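Local coordinates for protein demethyldecarbamoylnovobiocin O-methyltransferase (Streptomyces caeruleus, PDB 2WK1) that transfers a methyl group from S-adenosyl-L-methionine to the 4-hydroxyl of the noviose sugar in the penultimate step of novobiocin biosynthesis, at residues G126-R129 / D135-V138; A120-R125 / R182-L187; D243-C248 / D253-Y258. All coordinates share one frame; numbering follows the deposited sequence. Where two conformers were deposited one is given.

Interaction 1: G126-R129 / D135-V138; sequences GILR and DRTV
Leu128, on the last turns of helix 119-130, reaches across to the returning chain and places its two methyl groups on different parts of residues 135-138. The tight part lies around CD1: Leu128 CD1 meets Val138 CG2 at 3.8 Å and sits 3.7 Å from Arg136 O, so that one methyl touches both the apolar branch of a strand residue and a backbone carbonyl. That carbonyl is not left to the methyl alone, because Gln190 NE2 donates a hydrogen bond to it. A branched leucine suits this place, since its fork can serve two neighbours at once. Its CG stands anti to the carbonyl carbon (chi1 -64°), and from there the second branch, Leu128 CD2, comes within 4.0 Å of Arg136 CD. Val138 is equally apt: a beta-branched residue at the start of strand 138-142, buried against the helix with CG2 turned to the leucine.

The other side of the contact is looser. Arg136 is partly exposed; of its side chain, the aliphatic part meets the leucine, crossing it at about a right angle. Its chain runs extended from CG to NE, carrying the guanidinium beyond the leucine to the backbone carbonyls of Val106 and Gly108, which NH1 bonds just ahead of strand 109-113. A long side chain with an apolar stem and a polar end thus fits the border between core and surface. The chain beside Arg136 is tied to Asp109 OD1 through Thr137 N. With a helix folding back on the strand that follows it and both neighbouring strands parallel, this is the helix-to-strand packing of a beta-alpha-beta crossover in the Rossmann-like fold of S-adenosylmethionine-dependent methyltransferases.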
loop_
_atom_site.group_PDB
_atom_site.type_symbol
_atom_site.label_atom_id
_atom_site.label_comp_id
_atom_site.label_asym_id
_atom_site.label_seq_id
_atom_site.Cartn_x
_atom_site.Cartn_y
_atom_site.Cartn_z
ATOM N N GLY A 126 -2.094 -12.084 5.294
ATOM C CA GLY A 126 -1.683 -10.960 6.132
ATOM C C GLY A 126 -2.333 -10.937 7.495
ATOM O O GLY A 126 -1.688 -10.573 8.461
ATOM N N ILE A 127 -3.602 -11.323 7.585
ATOM C CA ILE A 127 -4.283 -11.359 8.874
ATOM C C ILE A 127 -3.611 -12.418 9.749
ATOM O O ILE A 127 -3.362 -12.192 10.931
ATOM C CB ILE A 127 -5.776 -11.633 8.707
ATOM C CG1 ILE A 127 -6.480 -10.526 7.913
ATOM C CG2 ILE A 127 -6.415 -11.789 10.080
ATOM C CD1 ILE A 127 -7.803 -10.988 7.290
ATOM N N LEU A 128 -3.305 -13.577 9.166
ATOM C CA LEU A 128 -2.596 -14.604 9.924
ATOM C C LEU A 128 -1.255 -14.046 10.433
ATOM O O LEU A 128 -0.878 -14.247 11.585
ATOM C CB LEU A 128 -2.362 -15.864 9.106
ATOM C CG LEU A 128 -3.621 -16.618 8.656
ATOM C CD1 LEU A 128 -3.233 -17.858 7.854
ATOM C CD2 LEU A 128 -4.551 -17.008 9.816
ATOM N N ARG A 129 -0.524 -13.355 9.576
ATOM C CA ARG A 129 0.770 -12.781 9.953
ATOM C C ARG A 129 0.629 -11.761 11.077
ATOM O O ARG A 129 1.422 -11.759 12.035
ATOM C CB ARG A 129 1.437 -12.162 8.721
ATOM C CG ARG A 129 2.827 -11.571 8.946
ATOM C CD ARG A 129 3.899 -12.514 8.557
ATOM N NE ARG A 129 5.220 -11.909 8.684
ATOM C CZ ARG A 129 5.895 -11.779 9.825
ATOM N NH1 ARG A 129 5.376 -12.167 10.977
ATOM N NH2 ARG A 129 7.105 -11.222 9.811
ATOM N N ASP A 135 -0.222 -21.938 12.336
ATOM C CA ASP A 135 -0.798 -23.282 12.177
ATOM C C ASP A 135 -2.058 -23.324 11.305
ATOM O O ASP A 135 -2.852 -24.251 11.397
ATOM C CB ASP A 135 -1.085 -23.927 13.540
ATOM C CG ASP A 135 -2.160 -23.216 14.328
ATOM O OD1 ASP A 135 -2.561 -22.084 13.987
ATOM O OD2 ASP A 135 -2.591 -23.792 15.371
ATOM N N ARG A 136 -2.231 -22.308 10.473
ATOM C CA ARG A 136 -3.285 -22.296 9.449
ATOM C C ARG A 136 -2.670 -21.961 8.100
ATOM O O ARG A 136 -1.709 -21.202 8.019
ATOM C CB ARG A 136 -4.390 -21.293 9.772
ATOM C CG ARG A 136 -5.066 -21.522 11.099
ATOM C CD ARG A 136 -6.024 -20.423 11.372
ATOM N NE ARG A 136 -6.602 -20.418 12.696
ATOM C CZ ARG A 136 -7.826 -20.815 13.006
ATOM N NH1 ARG A 136 -8.638 -21.354 12.111
ATOM N NH2 ARG A 136 -8.236 -20.671 14.260
ATOM N N THR A 137 -3.240 -22.542 7.051
ATOM C CA THR A 137 -2.840 -22.314 5.681
ATOM C C THR A 137 -3.932 -21.548 4.936
ATOM O O THR A 137 -5.124 -21.726 5.202
ATOM C CB THR A 137 -2.576 -23.668 4.985
ATOM O OG1 THR A 137 -1.476 -24.318 5.647
ATOM C CG2 THR A 137 -2.291 -23.555 3.495
ATOM N N VAL A 138 -3.499 -20.678 4.038
ATOM C CA VAL A 138 -4.356 -20.037 3.049
ATOM C C VAL A 138 -4.237 -20.789 1.721
ATOM O O VAL A 138 -3.134 -20.876 1.167
ATOM C CB VAL A 138 -3.974 -18.560 2.838
ATOM C CG1 VAL A 138 -4.897 -17.911 1.800
ATOM C CG2 VAL A 138 -4.022 -17.801 4.164
#

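Interaction 2: A120-R125 / R182-L187; sequences ACILMR and RNYDLL
Ile122 lies over one face of the Tyr184 ring, the two side chains crossing at about a right angle. Its CG2 methyl is 3.9 Å from the centroid of that ring, 18° off the normal, a CH-pi contact offset toward the rim. Ile122 CD1 comes within 4.0 Å of Tyr184 CE1, beyond the rim, so CG2 alone lies over the face. The torsion of Ile122 (chi1 -67°) sets CG2, the branch that meets the ring, anti to the backbone N. Tyrosine suits the place because its ring supplies an apolar face while its hydroxyl goes further, to a hydrogen bond with His83 ND1; the two rings also meet, steeply inclined.

Tyr184 and Leu186 lie in the turn that follows helix 174-183, which ends in a Schellman motif where Asp185 takes positive phi and its N bonds Arg182 O. The turn brings both residues to the same neighbour, helix 119-130, one of the helices packed on the central sheet of the methyltransferase fold.

Leu186 meets the same isoleucine. Its CD1 is 3.9 Å from Ile122 CG2 and 3.8 Å from Ile122 O, touching both the branch and the backbone of that residue. Arg125, one turn further along the helix, meets the leucine obliquely with its stem: Arg125 CG lies 3.9 Å from Leu186 CB and 3.7 Å from Leu186 O. The arginine is bent at chi2 (65°), and its guanidinium goes on to a salt bridge from NH2 to Asp188 OD2, a fitting partner for a buried charge.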
loop_
_atom_site.group_PDB
_atom_site.type_symbol
_atom_site.label_atom_id
_atom_site.label_comp_id
_atom_site.label_asym_id
_atom_site.label_seq_id
_atom_site.Cartn_x
_atom_site.Cartn_y
_atom_site.Cartn_z
ATOM N N ALA A 120 -7.576 -10.905 -2.224
ATOM C CA ALA A 120 -8.348 -11.407 -1.068
ATOM C C ALA A 120 -7.554 -12.458 -0.290
ATOM O O ALA A 120 -7.561 -12.477 0.948
ATOM C CB ALA A 120 -9.692 -11.976 -1.521
ATOM N N CYS A 121 -6.837 -13.310 -1.015
ATOM C CA CYS A 121 -5.991 -14.308 -0.398
ATOM C C CYS A 121 -4.751 -13.706 0.252
ATOM O O CYS A 121 -4.318 -14.185 1.305
ATOM C CB CYS A 121 -5.573 -15.389 -1.376
ATOM S SG CYS A 121 -6.885 -16.382 -1.997
ATOM N N ILE A 122 -4.197 -12.643 -0.330
ATOM C CA ILE A 122 -3.104 -11.920 0.309
ATOM C C ILE A 122 -3.585 -11.357 1.623
ATOM O O ILE A 122 -2.872 -11.445 2.616
ATOM C CB ILE A 122 -2.544 -10.835 -0.642
ATOM C CG1 ILE A 122 -1.866 -11.485 -1.849
ATOM C CG2 ILE A 122 -1.576 -9.895 0.087
ATOM C CD1 ILE A 122 -1.583 -10.530 -3.008
ATOM N N LEU A 123 -4.771 -10.754 1.657
ATOM C CA LEU A 123 -5.301 -10.293 2.927
ATOM C C LEU A 123 -5.412 -11.412 3.956
ATOM O O LEU A 123 -5.017 -11.237 5.113
ATOM C CB LEU A 123 -6.661 -9.589 2.746
ATOM C CG LEU A 123 -7.273 -9.058 4.070
ATOM C CD1 LEU A 123 -6.425 -8.016 4.735
ATOM C CD2 LEU A 123 -8.698 -8.532 3.866
ATOM N N MET A 124 -5.963 -12.550 3.554
ATOM C CA MET A 124 -6.073 -13.674 4.489
ATOM C C MET A 124 -4.713 -14.026 5.080
ATOM O O MET A 124 -4.584 -14.234 6.284
ATOM C CB MET A 124 -6.675 -14.872 3.781
ATOM C CG MET A 124 -8.118 -14.684 3.388
ATOM S SD MET A 124 -8.732 -16.216 2.551
ATOM C CE MET A 124 -10.447 -15.736 2.247
ATOM N N ARG A 125 -3.681 -14.120 4.238
ATOM C CA ARG A 125 -2.367 -14.438 4.755
ATOM C C ARG A 125 -1.831 -13.334 5.654
ATOM O O ARG A 125 -1.195 -13.611 6.665
ATOM C CB ARG A 125 -1.383 -14.715 3.612
ATOM C CG ARG A 125 0.039 -15.030 4.053
ATOM C CD ARG A 125 0.144 -16.308 4.824
ATOM N NE ARG A 125 1.432 -16.535 5.494
ATOM C CZ ARG A 125 1.686 -16.238 6.761
ATOM N NH1 ARG A 125 0.792 -15.628 7.494
ATOM N NH2 ARG A 125 2.827 -16.610 7.316
ATOM N N ARG A 182 4.577 -12.174 -3.185
ATOM C CA ARG A 182 5.953 -11.819 -2.868
ATOM C C ARG A 182 6.132 -10.318 -2.669
ATOM O O ARG A 182 6.915 -9.899 -1.804
ATOM C CB ARG A 182 6.886 -12.324 -3.953
ATOM C CG ARG A 182 8.350 -12.169 -3.567
ATOM C CD ARG A 182 9.250 -13.159 -4.223
ATOM N NE ARG A 182 9.141 -13.139 -5.667
ATOM C CZ ARG A 182 10.187 -13.282 -6.493
ATOM N NH1 ARG A 182 11.425 -13.423 -6.011
ATOM N NH2 ARG A 182 9.997 -13.251 -7.805
ATOM N N ASN A 183 5.372 -9.509 -3.421
ATOM C CA ASN A 183 5.445 -8.048 -3.310
ATOM C C ASN A 183 5.089 -7.562 -1.903
ATOM O O ASN A 183 5.537 -6.501 -1.463
ATOM C CB ASN A 183 4.518 -7.352 -4.317
ATOM C CG ASN A 183 5.002 -7.422 -5.750
ATOM O OD1 ASN A 183 6.107 -7.845 -6.042
ATOM N ND2 ASN A 183 4.129 -7.022 -6.663
ATOM N N TYR A 184 4.216 -8.310 -1.227
ATOM C CA TYR A 184 3.820 -8.000 0.166
ATOM C C TYR A 184 4.669 -8.753 1.184
ATOM O O TYR A 184 4.422 -8.657 2.381
ATOM C CB TYR A 184 2.341 -8.383 0.412
ATOM C CG TYR A 184 1.332 -7.507 -0.302
ATOM C CD1 TYR A 184 1.003 -7.726 -1.632
ATOM C CD2 TYR A 184 0.721 -6.444 0.344
ATOM C CE1 TYR A 184 0.097 -6.939 -2.281
ATOM C CE2 TYR A 184 -0.206 -5.648 -0.292
ATOM C CZ TYR A 184 -0.509 -5.883 -1.613
ATOM O OH TYR A 184 -1.419 -5.045 -2.228
ATOM N N ASP A 185 5.653 -9.524 0.705
ATOM C CA ASP A 185 6.423 -10.385 1.559
ATOM C C ASP A 185 5.618 -11.420 2.279
ATOM O O ASP A 185 5.884 -11.733 3.453
ATOM C CB ASP A 185 7.459 -9.481 2.797
ATOM C CG ASP A 185 8.660 -10.531 3.061
ATOM O OD1 ASP A 185 9.059 -9.841 3.812
ATOM O OD2 ASP A 185 8.817 -11.577 2.534
ATOM N N LEU A 186 4.636 -11.962 1.582
ATOM C CA LEU A 186 3.740 -12.940 2.166
ATOM C C LEU A 186 3.718 -14.278 1.423
ATOM O O LEU A 186 2.835 -15.112 1.672
ATOM C CB LEU A 186 2.322 -12.358 2.287
ATOM C CG LEU A 186 2.152 -11.236 3.314
ATOM C CD1 LEU A 186 0.775 -10.568 3.165
ATOM C CD2 LEU A 186 2.336 -11.750 4.712
ATOM N N LEU A 187 4.669 -14.512 0.522
ATOM C CA LEU A 187 4.737 -15.811 -0.151
ATOM C C LEU A 187 5.595 -16.743 0.680
ATOM O O LEU A 187 6.822 -16.695 0.619
ATOM C CB LEU A 187 5.271 -15.677 -1.576
ATOM C CG LEU A 187 5.202 -16.959 -2.421
ATOM C CD1 LEU A 187 3.755 -17.392 -2.698
ATOM C CD2 LEU A 187 5.982 -16.750 -3.742
#

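Interaction 3: D243-C248 / D253-Y258; sequences DDYMMC and DAVDEY. With EDO (1,2-ethanediol), chain F.
The loop 243-248 leaves the end of strand 238-242 at the probable metal site of the enzyme, and the contact described here fastens that loop to the helix that follows it. Asp243 and Asp244 are predicted magnesium ligands, with Asp216 as the third; no metal is bound in this structure. An ethanediol, probably from the crystallisation liquor, lies beside the loop and accepts a bond of 3.0 Å at its O2 from Asp244 N, bent to 139° at the hydrogen.

The anchor is Tyr245. With CG anti to the backbone N (chi1 179°) its ring is carried toward helix 249-261, where the hydroxyl donates a short hydrogen bond, Tyr245 OH to Asp256 OD1, of 2.6 Å. The carboxylate oxygen stands in the plane of the ring, at its edge, and uses its syn lone pair, the one on the side of OD2; ring and carboxylate planes are 65° apart. Further in, the ring gains apolar support, as Tyr245 CE1 meets Val255 CG1 at 3.8 Å in an oblique approach. The residue types suit their tasks: tyrosine spans the gap with a rigid ring and ends in a donor, aspartate at the partly exposed helix surface supplies the acceptor, and the compact, buried valine packs against the ring.

The loop itself ends in a type I beta turn from Tyr245 to Cys248, and Cys248, at the N-cap position, forms a disulfide with Cys251. A strand followed by two acidic loop residues, with the loop pinned to the next helix, is consistent with the metal-dependent O-methyltransferase site of the TylF family.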
loop_
_atom_site.group_PDB
_atom_site.type_symbol
_atom_site.label_atom_id
_atom_site.label_comp_id
_atom_site.label_asym_id
_atom_site.label_seq_id
_atom_site.Cartn_x
_atom_site.Cartn_y
_atom_site.Cartn_z
ATOM N N ASP A 243 -19.346 -14.024 -2.660
ATOM C CA ASP A 243 -18.969 -12.723 -3.167
ATOM C C ASP A 243 -20.081 -12.019 -3.920
ATOM O O ASP A 243 -20.272 -10.810 -3.756
ATOM C CB ASP A 243 -17.756 -12.849 -4.092
ATOM C CG ASP A 243 -17.335 -11.509 -4.660
ATOM O OD1 ASP A 243 -16.657 -10.764 -3.900
ATOM O OD2 ASP A 243 -17.718 -11.194 -5.820
ATOM N N ASP A 244 -20.756 -12.774 -4.780
ATOM C CA ASP A 244 -21.641 -12.236 -5.834
ATOM C C ASP A 244 -22.922 -13.024 -5.688
ATOM O O ASP A 244 -23.087 -14.074 -6.297
ATOM C CB ASP A 244 -20.996 -12.479 -7.227
ATOM C CG ASP A 244 -21.582 -11.622 -8.364
ATOM O OD1 ASP A 244 -22.473 -10.795 -8.146
ATOM O OD2 ASP A 244 -21.090 -11.782 -9.510
ATOM N N TYR A 245 -23.792 -12.544 -4.825
ATOM C CA TYR A 245 -25.069 -13.213 -4.550
ATOM C C TYR A 245 -26.240 -12.377 -5.024
ATOM O O TYR A 245 -27.096 -12.838 -5.768
ATOM C CB TYR A 245 -25.212 -13.497 -3.039
ATOM C CG TYR A 245 -26.515 -14.175 -2.628
ATOM C CD1 TYR A 245 -26.662 -15.548 -2.723
ATOM C CD2 TYR A 245 -27.580 -13.447 -2.143
ATOM C CE1 TYR A 245 -27.847 -16.178 -2.365
ATOM C CE2 TYR A 245 -28.752 -14.059 -1.754
ATOM C CZ TYR A 245 -28.893 -15.421 -1.886
ATOM O OH TYR A 245 -30.075 -16.007 -1.511
ATOM N N MET A 246 -26.341 -11.158 -4.547
ATOM C CA MET A 246 -27.560 -10.418 -4.805
ATOM C C MET A 246 -27.834 -10.154 -6.269
ATOM O O MET A 246 -29.005 -10.223 -6.694
ATOM C CB MET A 246 -27.339 -8.746 -4.128
ATOM C CG MET A 246 -27.135 -8.992 -2.738
ATOM S SD MET A 246 -27.324 -7.399 -2.098
ATOM C CE MET A 246 -26.507 -7.752 -0.447
ATOM N N MET A 247 -26.793 -9.893 -7.045
ATOM C CA MET A 247 -26.974 -9.446 -8.434
ATOM C C MET A 247 -26.521 -10.470 -9.445
ATOM O O MET A 247 -26.384 -10.144 -10.632
ATOM C CB MET A 247 -26.188 -8.152 -8.695
ATOM C CG MET A 247 -26.338 -7.098 -7.662
ATOM S SD MET A 247 -28.043 -6.793 -7.263
ATOM C CE MET A 247 -28.765 -6.343 -8.839
ATOM N N CYS A 248 -26.300 -11.713 -9.001
ATOM C CA CYS A 248 -25.869 -12.790 -9.896
ATOM C C CYS A 248 -26.876 -13.919 -9.856
ATOM O O CYS A 248 -26.830 -14.753 -8.965
ATOM C CB CYS A 248 -24.503 -13.348 -9.499
ATOM S SG CYS A 248 -23.934 -14.712 -10.572
ATOM N N ASP A 253 -28.892 -18.863 -7.534
ATOM C CA ASP A 253 -29.505 -20.179 -7.719
ATOM C C ASP A 253 -28.706 -21.307 -7.039
ATOM O O ASP A 253 -29.269 -22.144 -6.350
ATOM C CB ASP A 253 -29.606 -20.550 -9.203
ATOM C CG ASP A 253 -30.643 -19.768 -9.994
ATOM O OD1 ASP A 253 -31.477 -19.061 -9.432
ATOM O OD2 ASP A 253 -30.598 -19.863 -11.244
ATOM N N ALA A 254 -27.392 -21.336 -7.251
ATOM C CA ALA A 254 -26.565 -22.394 -6.695
ATOM C C ALA A 254 -26.547 -22.368 -5.160
ATOM O O ALA A 254 -26.677 -23.408 -4.507
ATOM C CB ALA A 254 -25.137 -22.316 -7.253
ATOM N N VAL A 255 -26.380 -21.180 -4.579
ATOM C CA VAL A 255 -26.335 -21.068 -3.121
ATOM C C VAL A 255 -27.663 -21.456 -2.508
ATOM O O VAL A 255 -27.733 -22.240 -1.528
ATOM C CB VAL A 255 -25.913 -19.629 -2.702
ATOM C CG1 VAL A 255 -26.122 -19.399 -1.199
ATOM C CG2 VAL A 255 -24.473 -19.362 -3.141
ATOM N N ASP A 256 -28.748 -20.953 -3.105
ATOM C CA ASP A 256 -30.057 -21.264 -2.534
ATOM C C ASP A 256 -30.401 -22.736 -2.687
ATOM O O ASP A 256 -30.961 -23.348 -1.774
ATOM C CB ASP A 256 -31.146 -20.408 -3.180
ATOM C CG ASP A 256 -31.093 -18.943 -2.768
ATOM O OD1 ASP A 256 -30.304 -18.553 -1.876
ATOM O OD2 ASP A 256 -31.887 -18.160 -3.342
ATOM N N GLU A 257 -30.054 -23.319 -3.828
ATOM C CA GLU A 257 -30.342 -24.736 -4.018
ATOM C C GLU A 257 -29.548 -25.630 -3.077
ATOM O O GLU A 257 -30.077 -26.582 -2.514
ATOM C CB GLU A 257 -29.839 -25.207 -5.682
ATOM C CG GLU A 257 -30.184 -26.631 -5.963
ATOM C CD GLU A 257 -29.640 -26.925 -7.216
ATOM O OE1 GLU A 257 -29.234 -26.159 -7.949
ATOM O OE2 GLU A 257 -29.569 -28.209 -7.538
ATOM N N TYR A 258 -28.281 -25.312 -2.885
ATOM C CA TYR A 258 -27.461 -26.104 -1.985
ATOM C C TYR A 258 -27.974 -26.014 -0.552
ATOM O O TYR A 258 -28.120 -27.031 0.141
ATOM C CB TYR A 258 -25.994 -25.641 -2.040
ATOM C CG TYR A 258 -25.064 -26.538 -1.253
ATOM C CD1 TYR A 258 -24.557 -27.705 -1.807
ATOM C CD2 TYR A 258 -24.747 -26.267 0.076
ATOM C CE1 TYR A 258 -23.746 -28.538 -1.068
ATOM C CE2 TYR A 258 -23.924 -27.104 0.819
ATOM C CZ TYR A 258 -23.449 -28.249 0.245
ATOM O OH TYR A 258 -22.645 -29.094 0.967
HETATM C C1 EDO F . -19.651 -17.846 -5.411
HETATM O O1 EDO F . -18.775 -18.658 -6.279
HETATM C C2 EDO F . -20.459 -16.737 -6.114
HETATM O O2 EDO F . -19.835 -15.449 -5.890
#

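How the interactions relate
Following the chain from the N terminus, helix 119-130 supplies the first segments of both interaction 2 and interaction 1. Interaction 1 closes first, within a few residues, as the chain turns back into strand 138-142; interaction 2 closes far later, after helix 174-183, so the small loop is nested inside the large one. The two touch: Gly126 CA packs on Leu186 CD1, and Val138 packs on the backbone of the helix, which is thereby held between strand 138-142 and the turn after helix 174-183. Interaction 3 comes afterwards in series, on the opposite side of the chain's centre, its centre about 27 Å from each of the others, joining the loop after strand 238-242 to helix 249-261.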